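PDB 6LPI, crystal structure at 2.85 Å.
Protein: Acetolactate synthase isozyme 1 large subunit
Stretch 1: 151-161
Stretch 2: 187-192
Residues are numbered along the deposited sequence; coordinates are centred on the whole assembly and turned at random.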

# COMPACT_ATOMS: atom_id res chain seq x y z
N MET B 151 -16.34 3.11 15.78
CA MET B 151 -14.97 3.59 15.75
C MET B 151 -14.03 2.54 16.29
O MET B 151 -13.01 2.26 15.66
CB MET B 151 -14.85 4.92 16.47
CG MET B 151 -15.86 5.86 15.85
SD MET B 151 -15.29 7.53 15.77
CE MET B 151 -15.08 7.84 17.51
N SER B 152 -14.43 1.86 17.37
CA SER B 152 -13.55 0.82 17.89
C SER B 152 -13.31 -0.26 16.85
O SER B 152 -12.21 -0.82 16.77
CB SER B 152 -14.09 0.25 19.19
OG SER B 152 -13.27 -0.85 19.55
N ASP B 153 -14.34 -0.62 16.08
CA ASP B 153 -14.07 -1.65 15.09
C ASP B 153 -13.30 -1.10 13.91
O ASP B 153 -12.39 -1.79 13.42
CB ASP B 153 -15.36 -2.33 14.66
CG ASP B 153 -16.04 -3.04 15.81
OD1 ASP B 153 -15.31 -3.69 16.61
OD2 ASP B 153 -17.28 -3.03 15.87
N ALA B 154 -13.54 0.15 13.51
CA ALA B 154 -12.78 0.71 12.40
C ALA B 154 -11.28 0.64 12.69
O ALA B 154 -10.51 0.05 11.92
CB ALA B 154 -13.22 2.14 12.12
N PHE B 155 -10.88 1.13 13.87
CA PHE B 155 -9.47 1.12 14.22
C PHE B 155 -8.93 -0.30 14.38
O PHE B 155 -7.75 -0.54 14.13
CB PHE B 155 -9.23 1.91 15.50
CG PHE B 155 -8.90 3.35 15.27
CD1 PHE B 155 -9.89 4.25 14.92
CD2 PHE B 155 -7.59 3.79 15.37
CE1 PHE B 155 -9.59 5.56 14.69
CE2 PHE B 155 -7.28 5.11 15.15
CZ PHE B 155 -8.29 5.99 14.81
N ARG B 156 -9.77 -1.25 14.80
CA ARG B 156 -9.30 -2.63 14.80
C ARG B 156 -9.09 -3.09 13.35
O ARG B 156 -8.00 -3.53 12.98
CB ARG B 156 -10.29 -3.53 15.55
CG ARG B 156 -9.92 -5.01 15.62
CD ARG B 156 -11.03 -5.88 16.22
NE ARG B 156 -12.29 -5.80 15.47
CZ ARG B 156 -12.61 -6.58 14.42
NH1 ARG B 156 -11.77 -7.51 13.97
NH2 ARG B 156 -13.79 -6.41 13.81
N ILE B 157 -10.10 -2.87 12.51
CA ILE B 157 -10.06 -3.39 11.15
C ILE B 157 -8.91 -2.78 10.37
O ILE B 157 -8.19 -3.47 9.64
CB ILE B 157 -11.40 -3.10 10.45
CG1 ILE B 157 -12.55 -3.83 11.13
CG2 ILE B 157 -11.30 -3.36 8.98
CD1 ILE B 157 -13.91 -3.31 10.72
N ALA B 158 -8.68 -1.48 10.54
CA ALA B 158 -7.63 -0.84 9.77
C ALA B 158 -6.25 -1.42 10.08
O ALA B 158 -5.36 -1.38 9.22
CB ALA B 158 -7.64 0.66 10.05
N GLN B 159 -6.04 -1.94 11.29
CA GLN B 159 -4.70 -2.30 11.71
C GLN B 159 -4.47 -3.79 11.85
O GLN B 159 -3.33 -4.19 12.12
CB GLN B 159 -4.31 -1.59 13.01
CG GLN B 159 -4.93 -2.10 14.30
CD GLN B 159 -4.88 -1.05 15.41
OE1 GLN B 159 -4.17 -0.05 15.30
NE2 GLN B 159 -5.64 -1.27 16.47
N SER B 160 -5.51 -4.62 11.74
CA SER B 160 -5.30 -6.04 11.97
C SER B 160 -5.03 -6.74 10.66
O SER B 160 -5.23 -6.18 9.58
CB SER B 160 -6.52 -6.68 12.64
OG SER B 160 -6.98 -5.90 13.72
N GLY B 161 -4.54 -7.97 10.77
CA GLY B 161 -4.26 -8.82 9.64
C GLY B 161 -3.51 -8.10 8.56
O GLY B 161 -2.43 -7.55 8.81
N MET B 187 -8.03 1.99 24.04
CA MET B 187 -7.24 1.97 22.82
C MET B 187 -7.53 0.65 22.12
O MET B 187 -7.13 -0.41 22.61
CB MET B 187 -5.74 2.09 23.07
CG MET B 187 -4.94 2.10 21.75
SD MET B 187 -3.23 2.72 21.75
CE MET B 187 -3.38 4.43 22.22
N ALA B 188 -8.27 0.71 21.01
CA ALA B 188 -8.43 -0.48 20.19
C ALA B 188 -7.07 -0.96 19.73
O ALA B 188 -6.24 -0.16 19.28
CB ALA B 188 -9.32 -0.18 18.99
N GLU B 189 -6.82 -2.25 19.87
CA GLU B 189 -5.58 -2.84 19.39
C GLU B 189 -5.87 -3.96 18.40
O GLU B 189 -7.01 -4.37 18.19
CB GLU B 189 -4.73 -3.35 20.56
N LYS B 190 -4.79 -4.47 17.80
CA LYS B 190 -4.85 -5.37 16.65
C LYS B 190 -5.46 -6.72 17.03
O LYS B 190 -5.23 -7.24 18.13
CB LYS B 190 -3.46 -5.60 16.06
CG LYS B 190 -2.58 -4.36 15.99
CD LYS B 190 -1.35 -4.63 15.14
CE LYS B 190 -0.51 -3.37 14.98
NZ LYS B 190 0.52 -3.54 13.91
N ALA B 191 -6.19 -7.31 16.10
CA ALA B 191 -6.66 -8.67 16.33
C ALA B 191 -5.47 -9.63 16.34
O ALA B 191 -4.42 -9.37 15.75
CB ALA B 191 -7.67 -9.09 15.26
N ALA B 192 -5.66 -10.76 17.03
CA ALA B 192 -4.61 -11.76 17.15
C ALA B 192 -4.32 -12.38 15.79
O ALA B 192 -5.23 -12.59 14.99
CB ALA B 192 -5.00 -12.84 18.14

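The hydroxyl of Ser160 works in two directions at once: it accepts a hydrogen bond from the backbone N of Ala191 (N to OG 2.9 Å, nearly straight at 176°) and donates one to the carbonyl of Arg156 in its own stretch (OG to O 2.7 Å). One small side chain thus ties the extended segment 187-192 to the helical residue Arg156. The Arg156 carbonyl it reaches is crowded, for it also accepts from Gln159 N (N to O 3.0 Å) and, weakly, from Ser160 N (N to O 3.0 Å).

Stretch 1 enters as a helix already under way, with regular i to i+4 bonds such as Phe155 N to Met151 O (3.0 Å) and Ile157 N to Asp153 O (2.7 Å). Stretch 2 has no regular helix or strand and runs alongside in the same general sense: Ser152 and Ala188 lie with CA atoms 5.8 Å apart, and the chains draw closer to 4.7 Å between the CA atoms of Ser160 and Lys190. The contact is modest, burying 373 Å² over both sides.

The second hydrogen bond across the stretches comes from Gln159. Its side chain (chi1 p, chi2 t) brings NE2 to the carbonyl of Ala188, with NE2 to O at 3.1 Å and an angle of 148°. Both bonds across the contact therefore use a polar side chain of stretch 1 and a backbone group of stretch 2, one an amide N-H and the other a carbonyl. Gln159 also packs through its aliphatic part, its CG lying 3.7 Å from CG of Lys190; the lysine chain then extends with chi2 to chi4 all t.

At the other end, the methyl of Ala188 points toward the helix and rests against its backbone, CB lying 3.7 Å from Ser152 O. That carbonyl remains bonded to Arg156 N (N to O 3.2 Å), so the methyl adds van der Waals contact without replacing the helical bond. Beside it, Phe155 CB meets Ala188 CB at 4.1 Å, an apolar contact made at the base of the phenylalanine side chain while its ring leads away.

Arg156 borders the segment with its aliphatic portion, CG standing 3.9 Å from Glu189 O. Its charged end is engaged elsewhere: NE forms a long salt bridge to Asp153 OD1 (3.9 Å), and NH2 is hydrogen-bonded elsewhere in the structure. Glu189 directs CB away from the helix and is modelled no further than that atom, whereas Ala191 turns its methyl toward stretch 1, with CB 3.6 Å from Ser160 OG.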